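PDB 4ZL8: Thiol:disulfide interchange protein DsbA from Pseudomonas aeruginosa, which probably introduces disulfide bonds into other proteins by passing on its own redox-active disulfide, as a periplasmic thioredoxin-fold oxidoreductase of the DsbA subfamily. Local coordinates for residues V19-S22 / I27-V30; P55-F60 / K185-A190; M146-T151 / T155-G160. The protein carries 1 engineered substitution. All coordinates share one frame; numbering follows the deposited sequence.

Interaction 1. Residues V19-S22 / I27-V30; sequences VPVS and IEVV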
loop_
_atom_site.group_PDB
_atom_site.type_symbol
_atom_site.label_atom_id
_atom_site.label_comp_id
_atom_site.label_asym_id
_atom_site.label_seq_id
_atom_site.Cartn_x
_atom_site.Cartn_y
_atom_site.Cartn_z
ATOM N N VAL A 19 13.653 -7.200 5.509
ATOM C CA VAL A 19 13.215 -5.979 6.168
ATOM C C VAL A 19 12.249 -6.352 7.301
ATOM O O VAL A 19 11.423 -7.258 7.146
ATOM C CB VAL A 19 12.512 -5.076 5.140
ATOM C CG1 VAL A 19 12.068 -3.777 5.747
ATOM C CG2 VAL A 19 13.449 -4.817 3.932
ATOM N N PRO A 20 12.343 -5.669 8.455
ATOM C CA PRO A 20 11.387 -5.976 9.527
ATOM C C PRO A 20 9.962 -5.713 9.080
ATOM O O PRO A 20 9.693 -4.844 8.262
ATOM C CB PRO A 20 11.796 -5.009 10.651
ATOM C CG PRO A 20 13.249 -4.677 10.358
ATOM C CD PRO A 20 13.360 -4.687 8.864
ATOM N N VAL A 21 9.034 -6.466 9.662
ATOM C CA VAL A 21 7.619 -6.344 9.308
ATOM C C VAL A 21 6.883 -5.424 10.288
ATOM O O VAL A 21 7.311 -5.227 11.413
ATOM C CB VAL A 21 6.917 -7.708 9.226
ATOM C CG1 VAL A 21 7.578 -8.584 8.161
ATOM C CG2 VAL A 21 6.895 -8.418 10.586
ATOM N N SER A 22 5.762 -4.878 9.846
ATOM C CA SER A 22 5.047 -3.873 10.616
ATOM C C SER A 22 4.337 -4.452 11.834
ATOM O O SER A 22 4.154 -3.755 12.834
ATOM C CB SER A 22 4.041 -3.134 9.724
ATOM O OG SER A 22 3.120 -3.999 9.107
ATOM N N ILE A 27 2.406 -12.785 9.135
ATOM C CA ILE A 27 3.019 -12.794 7.830
ATOM C C ILE A 27 2.553 -11.556 7.086
ATOM O O ILE A 27 1.363 -11.393 6.815
ATOM C CB ILE A 27 2.656 -14.056 7.052
ATOM C CG1 ILE A 27 3.093 -15.299 7.832
ATOM C CG2 ILE A 27 3.268 -14.009 5.659
ATOM C CD1 ILE A 27 2.450 -16.575 7.342
ATOM N N GLU A 28 3.483 -10.653 6.816
ATOM C CA GLU A 28 3.122 -9.387 6.196
ATOM C C GLU A 28 2.910 -9.504 4.682
ATOM O O GLU A 28 3.640 -10.212 4.002
ATOM C CB GLU A 28 4.224 -8.367 6.473
ATOM C CG GLU A 28 3.761 -6.923 6.323
ATOM C CD GLU A 28 4.898 -5.918 6.443
ATOM O OE1 GLU A 28 5.981 -6.179 5.883
ATOM O OE2 GLU A 28 4.694 -4.894 7.128
ATOM N N VAL A 29 1.916 -8.771 4.186
ATOM C CA VAL A 29 1.766 -8.570 2.748
ATOM C C VAL A 29 1.623 -7.080 2.514
ATOM O O VAL A 29 0.674 -6.473 3.005
ATOM C CB VAL A 29 0.529 -9.275 2.192
ATOM C CG1 VAL A 29 0.400 -9.013 0.698
ATOM C CG2 VAL A 29 0.589 -10.779 2.477
ATOM N N VAL A 30 2.583 -6.487 1.814
ATOM C CA VAL A 30 2.560 -5.057 1.505
ATOM C C VAL A 30 2.288 -4.838 0.026
ATOM O O VAL A 30 2.940 -5.449 -0.818
ATOM C CB VAL A 30 3.926 -4.430 1.829
ATOM C CG1 VAL A 30 3.933 -2.950 1.436
ATOM C CG2 VAL A 30 4.271 -4.580 3.301
HETATM O O HOH W 1 8.542 -5.373 5.711
#
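Glu28 sends its CG away from its own backbone N (chi1 -159°) and continues in extended form, so the carboxylate reaches across to Ser22, whose OG is turned back between its backbone N and carbonyl carbon (chi1 57°). OE2 of Glu28 is thereby gripped twice by one residue. The hydroxyl Ser22 OG donates to Glu28 OE2 at 2.7 Å, arriving on the anti side and close to the carboxylate plane. The amide Ser22 N reaches the same Glu28 OE2 at 2.9 Å, but from well above that plane, with an N-H...O angle of 155°. The other oxygen is tied to the loop through water: a single molecule donates to Glu28 OE1 at 2.7 Å and to Pro20 O at 2.8 Å. Together these bonds fix the rotation of the carboxylate, and the donors clustered round it probably favour its ionised form. Val21 runs alongside in the opposite direction, its CG1 lying 3.8 Å from Glu28 CB and covering the stem of the acid, while Tyr148 of helix 132-148 also touches the Glu28 side chain. A strand glutamate thus pins the irregular segment 19-22 beside strand 27-33, an inner strand of the sheet, which in this thioredoxin fold leads to the redox-active Cys37-Cys40 pair.

Interaction 2. Residues P55-F60 / K185-A190; sequences PADVHF and KERAAA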
loop_
_atom_site.group_PDB
_atom_site.type_symbol
_atom_site.label_atom_id
_atom_site.label_comp_id
_atom_site.label_asym_id
_atom_site.label_seq_id
_atom_site.Cartn_x
_atom_site.Cartn_y
_atom_site.Cartn_z
ATOM N N PRO A 55 -6.246 -15.017 6.051
ATOM C CA PRO A 55 -6.424 -15.644 7.363
ATOM C C PRO A 55 -5.807 -14.819 8.491
ATOM O O PRO A 55 -5.181 -13.795 8.267
ATOM C CB PRO A 55 -5.704 -16.990 7.211
ATOM C CG PRO A 55 -4.699 -16.752 6.182
ATOM C CD PRO A 55 -5.287 -15.767 5.219
ATOM N N ALA A 56 -6.003 -15.307 9.703
ATOM C CA ALA A 56 -5.766 -14.521 10.907
ATOM C C ALA A 56 -4.289 -14.271 11.169
ATOM O O ALA A 56 -3.963 -13.365 11.934
ATOM C CB ALA A 56 -6.394 -15.174 12.102
ATOM N N ASP A 57 -3.389 -15.030 10.544
ATOM C CA ASP A 57 -1.963 -14.833 10.764
ATOM C C ASP A 57 -1.304 -14.008 9.677
ATOM O O ASP A 57 -0.086 -13.923 9.638
ATOM C CB ASP A 57 -1.220 -16.172 10.925
ATOM C CG ASP A 57 -1.311 -17.072 9.690
ATOM O OD1 ASP A 57 -2.203 -16.859 8.851
ATOM O OD2 ASP A 57 -0.506 -18.032 9.601
ATOM N N VAL A 58 -2.104 -13.391 8.803
ATOM C CA VAL A 58 -1.572 -12.542 7.747
ATOM C C VAL A 58 -1.987 -11.097 8.034
ATOM O O VAL A 58 -3.104 -10.834 8.442
ATOM C CB VAL A 58 -2.113 -12.991 6.388
ATOM C CG1 VAL A 58 -1.684 -12.036 5.290
ATOM C CG2 VAL A 58 -1.648 -14.411 6.089
ATOM N N HIS A 59 -1.061 -10.171 7.811
ATOM C CA HIS A 59 -1.334 -8.737 7.949
ATOM C C HIS A 59 -1.089 -8.034 6.618
ATOM O O HIS A 59 0.052 -7.879 6.187
ATOM C CB HIS A 59 -0.418 -8.163 9.026
ATOM C CG HIS A 59 -0.470 -6.679 9.172
ATOM N ND1 HIS A 59 -1.643 -5.978 9.358
ATOM C CD2 HIS A 59 0.526 -5.769 9.220
ATOM C CE1 HIS A 59 -1.366 -4.689 9.472
ATOM N NE2 HIS A 59 -0.056 -4.540 9.407
ATOM N N PHE A 60 -2.177 -7.651 5.963
ATOM C CA PHE A 60 -2.116 -6.938 4.701
ATOM C C PHE A 60 -2.091 -5.449 4.973
ATOM O O PHE A 60 -2.902 -4.926 5.743
ATOM C CB PHE A 60 -3.331 -7.269 3.836
ATOM C CG PHE A 60 -3.397 -6.460 2.577
ATOM C CD1 PHE A 60 -2.612 -6.776 1.498
ATOM C CD2 PHE A 60 -4.230 -5.368 2.503
ATOM C CE1 PHE A 60 -2.665 -6.003 0.344
ATOM C CE2 PHE A 60 -4.282 -4.597 1.368
ATOM C CZ PHE A 60 -3.503 -4.908 0.306
ATOM N N LYS A 185 4.825 -20.439 2.248
ATOM C CA LYS A 185 6.250 -20.667 2.466
ATOM C C LYS A 185 6.632 -20.147 3.856
ATOM O O LYS A 185 7.325 -20.829 4.630
ATOM C CB LYS A 185 7.048 -19.965 1.364
ATOM C CG LYS A 185 8.551 -20.144 1.471
ATOM C CD LYS A 185 9.256 -19.512 0.276
ATOM C CE LYS A 185 10.783 -19.604 0.344
ATOM N NZ LYS A 185 11.301 -20.976 0.103
ATOM N N GLU A 186 6.167 -18.943 4.165
ATOM C CA GLU A 186 6.519 -18.327 5.423
ATOM C C GLU A 186 5.791 -19.005 6.591
ATOM O O GLU A 186 6.352 -19.116 7.682
ATOM C CB GLU A 186 6.219 -16.835 5.369
ATOM C CG GLU A 186 7.129 -16.059 4.443
ATOM C CD GLU A 186 8.558 -16.201 4.853
ATOM O OE1 GLU A 186 9.298 -16.968 4.221
ATOM O OE2 GLU A 186 8.927 -15.583 5.866
ATOM N N ARG A 187 4.561 -19.469 6.377
ATOM C CA ARG A 187 3.839 -20.184 7.430
ATOM C C ARG A 187 4.537 -21.488 7.796
ATOM O O ARG A 187 4.529 -21.902 8.956
ATOM C CB ARG A 187 2.384 -20.444 7.017
ATOM C CG ARG A 187 1.528 -21.002 8.130
ATOM C CD ARG A 187 0.068 -21.137 7.734
ATOM N NE ARG A 187 -0.576 -19.834 7.545
ATOM C CZ ARG A 187 -1.035 -19.346 6.394
ATOM N NH1 ARG A 187 -0.952 -20.034 5.249
ATOM N NH2 ARG A 187 -1.603 -18.159 6.381
ATOM N N ALA A 188 5.123 -22.153 6.812
ATOM C CA ALA A 188 5.813 -23.411 7.031
ATOM C C ALA A 188 7.181 -23.236 7.696
ATOM O O ALA A 188 7.746 -24.204 8.205
ATOM C CB ALA A 188 5.969 -24.136 5.709
ATOM N N ALA A 189 7.711 -22.017 7.686
ATOM C CA ALA A 189 9.075 -21.787 8.158
ATOM C C ALA A 189 9.216 -21.868 9.673
ATOM O O ALA A 189 8.316 -21.488 10.436
ATOM C CB ALA A 189 9.567 -20.437 7.671
ATOM N N ALA A 190 10.400 -22.298 10.099
ATOM C CA ALA A 190 10.778 -22.283 11.509
ATOM C C ALA A 190 10.877 -20.868 12.052
ATOM O O ALA A 190 11.266 -19.947 11.332
ATOM C CB ALA A 190 12.104 -22.993 11.695
#
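The guanidinium of Arg187 and the carboxylate of Asp57 meet edge to edge and nearly coplanar, their planes only 26° apart, while Pro55 and Val58 approach the guanidinium obliquely. The grip is side-on and bidentate. Arg187 NE donates to Asp57 OD2 at 2.7 Å, using the syn lone pair of that oxygen, and Arg187 NH2 donates to Asp57 OD1 at 2.9 Å, again on the syn side but a little out of the carboxylate plane. Both bonds are close to straight, with both oxygens near the plane of the guanidinium, so neither flat group can turn without breaking one of them. The arginine chain leaves its helix extended and then bends at chi3 (-68°), which swings the NE edge round to face the acid. Asp57 belongs to a type I beta turn, closed by Val58 N to Pro55 O at 3.1 Å, that joins helix 38-52 to strand 58-64 within the beta-alpha-beta unit of the thioredoxin fold; Arg187 sits in the last turn of helix 172-188, far along the chain. The salt bridge therefore fastens the end of this helix to the turn that opens an outer strand of the sheet. Pro55 CG comes within 3.4 Å of Arg187 NH2, and Val58 CG2 lies 3.8 Å from the same nitrogen, so apolar carbon crowds the tip that Asp57 holds. The arginine has a second acidic partner, since Arg187 NH1 forms a salt bridge with Glu184 one turn back in the helix, and its positive charge is probably well compensated between the two. Ile27 of the adjoining strand touches the side chains of both Asp57 and Arg187.

Interaction 3. Residues M146-T151 / T155-G160; sequences MAYQVT and TMVVNG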
loop_
_atom_site.group_PDB
_atom_site.type_symbol
_atom_site.label_atom_id
_atom_site.label_comp_id
_atom_site.label_asym_id
_atom_site.label_seq_id
_atom_site.Cartn_x
_atom_site.Cartn_y
_atom_site.Cartn_z
ATOM N N MET A 146 12.822 2.278 0.240
ATOM C CA MET A 146 14.247 2.168 -0.033
ATOM C C MET A 146 14.803 0.793 0.342
ATOM O O MET A 146 15.579 0.201 -0.393
ATOM C CB MET A 146 15.008 3.258 0.717
ATOM C CG MET A 146 14.682 4.671 0.224
ATOM S SD MET A 146 15.358 5.973 1.289
ATOM C CE MET A 146 17.098 5.568 1.232
ATOM N N ALA A 147 14.392 0.288 1.500
ATOM C CA ALA A 147 14.844 -1.027 1.952
ATOM C C ALA A 147 14.318 -2.156 1.067
ATOM O O ALA A 147 14.979 -3.172 0.890
ATOM C CB ALA A 147 14.418 -1.264 3.401
ATOM N N TYR A 148 13.111 -1.990 0.524
ATOM C CA TYR A 148 12.554 -2.971 -0.402
ATOM C C TYR A 148 13.155 -2.827 -1.800
ATOM O O TYR A 148 12.921 -3.696 -2.651
ATOM C CB TYR A 148 11.036 -2.813 -0.516
ATOM C CG TYR A 148 10.217 -2.996 0.737
ATOM C CD1 TYR A 148 10.523 -3.940 1.698
ATOM C CD2 TYR A 148 9.098 -2.201 0.947
ATOM C CE1 TYR A 148 9.747 -4.074 2.846
ATOM C CE2 TYR A 148 8.324 -2.339 2.073
ATOM C CZ TYR A 148 8.646 -3.283 3.015
ATOM O OH TYR A 148 7.866 -3.402 4.138
ATOM N N GLN A 149 13.891 -1.731 -2.014
ATOM C CA GLN A 149 14.457 -1.373 -3.324
ATOM C C GLN A 149 13.385 -1.370 -4.416
ATOM O O GLN A 149 13.565 -1.884 -5.526
ATOM C CB GLN A 149 15.613 -2.295 -3.657
ATOM C CG GLN A 149 16.791 -2.102 -2.698
ATOM C CD GLN A 149 17.918 -3.085 -2.951
ATOM O OE1 GLN A 149 17.840 -4.236 -2.551
ATOM N NE2 GLN A 149 18.940 -2.645 -3.652
ATOM N N VAL A 150 12.259 -0.757 -4.095
ATOM C CA VAL A 150 11.140 -0.694 -5.007
ATOM C C VAL A 150 11.290 0.554 -5.857
ATOM O O VAL A 150 11.601 1.618 -5.329
ATOM C CB VAL A 150 9.840 -0.645 -4.204
ATOM C CG1 VAL A 150 8.659 -0.258 -5.089
ATOM C CG2 VAL A 150 9.582 -1.986 -3.548
ATOM N N THR A 151 11.070 0.422 -7.166
ATOM C CA THR A 151 11.267 1.550 -8.078
ATOM C C THR A 151 10.035 1.847 -8.918
ATOM O O THR A 151 10.097 2.619 -9.883
ATOM C CB THR A 151 12.483 1.350 -9.009
ATOM O OG1 THR A 151 12.352 0.123 -9.722
ATOM C CG2 THR A 151 13.788 1.347 -8.203
ATOM N N THR A 155 3.687 -2.747 -6.498
ATOM C CA THR A 155 4.670 -3.783 -6.189
ATOM C C THR A 155 4.287 -4.411 -4.874
ATOM O O THR A 155 3.852 -3.732 -3.943
ATOM C CB THR A 155 6.079 -3.201 -6.088
ATOM O OG1 THR A 155 6.468 -2.678 -7.362
ATOM C CG2 THR A 155 7.112 -4.246 -5.661
ATOM N N MET A 156 4.427 -5.727 -4.823
ATOM C CA MET A 156 4.111 -6.493 -3.625
ATOM C C MET A 156 5.398 -6.905 -2.916
ATOM O O MET A 156 6.404 -7.230 -3.557
ATOM C CB MET A 156 3.389 -7.781 -4.005
ATOM C CG MET A 156 2.143 -7.606 -4.840
ATOM S SD MET A 156 0.875 -6.590 -4.053
ATOM C CE MET A 156 0.571 -7.467 -2.552
ATOM N N VAL A 157 5.347 -6.898 -1.583
ATOM C CA VAL A 157 6.412 -7.475 -0.767
ATOM C C VAL A 157 5.781 -8.356 0.297
ATOM O O VAL A 157 4.912 -7.914 1.053
ATOM C CB VAL A 157 7.340 -6.416 -0.096
ATOM C CG1 VAL A 157 8.433 -7.109 0.710
ATOM C CG2 VAL A 157 7.942 -5.482 -1.132
ATOM N N VAL A 158 6.209 -9.614 0.330
ATOM C CA VAL A 158 5.737 -10.558 1.334
ATOM C C VAL A 158 6.782 -10.801 2.405
ATOM O O VAL A 158 7.952 -11.125 2.104
ATOM C CB VAL A 158 5.284 -11.881 0.697
ATOM C CG1 VAL A 158 4.998 -12.944 1.735
ATOM C CG2 VAL A 158 4.027 -11.643 -0.127
ATOM N N ASN A 159 6.327 -10.615 3.645
ATOM C CA ASN A 159 7.078 -10.829 4.879
ATOM C C ASN A 159 8.456 -10.179 4.918
ATOM O O ASN A 159 9.388 -10.681 5.537
ATOM C CB ASN A 159 7.176 -12.317 5.233
ATOM C CG ASN A 159 6.888 -12.576 6.682
ATOM O OD1 ASN A 159 6.226 -11.776 7.345
ATOM N ND2 ASN A 159 7.404 -13.690 7.193
ATOM N N GLY A 160 8.555 -9.018 4.283
ATOM C CA GLY A 160 9.796 -8.257 4.274
ATOM C C GLY A 160 10.907 -8.922 3.475
ATOM O O GLY A 160 12.057 -8.519 3.557
#
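Tyr148 lays one face of its ring over Val157, the CG2 methyl of the valine standing 4.1 Å from the ring centroid and 20° off the ring normal in a CH-pi contact. This packs the C-terminal end of helix 132-148 against strand 155-158 in the sheet of the thioredoxin fold. The methyl is displaced toward the rim of the ring, nearest Tyr148 CG at 3.9 Å, and the other branch of the valine, Val157 CG1, lies equally near Tyr148 CD1 and CE1, so both methyls spread beneath one side of the phenol. Val157 can present this pair because CG1 points opposite its backbone N (chi1 -179°) while CG2 stays beside it. Further along, Gly160 CA reaches 4.4 Å from Tyr148 CE1.

The helix ends in a Schellman motif: Gln149 takes a positive phi, and its amide N bonds to Met146 O at 3.0 Å. That reversal brings Val150 round to face the start of the strand, where it and Thr155, both buried, meet tip to tip. Val150 CG2 comes to 4.0 Å from Thr155 CG2, and Val150 CG1 rests against the CB and OG1 of the threonine. The hydroxyl has its polar partner in the connecting loop, Thr155 OG1 being hydrogen-bonded to Gly152 O.

From the N terminus, interaction 1 comes first and closes a short loop of four residues just ahead of strand 27-33. After helix 38-52, residues 55-60 open interaction 2, which is completed only at the C-terminal helix and so spans most of the remaining chain. Interaction 3, another short closure at the turn from helix 132-148 into strand 155-158, is nested within that span; none of the three cross. All reach one sheet, in which strand 27-33 lies between its neighbours 58-64 and 155-158. Val29 N bonds to His59 O on one side and Val30 N to Val157 O on the other, while Asn159 also bonds Glu186 of helix 172-188.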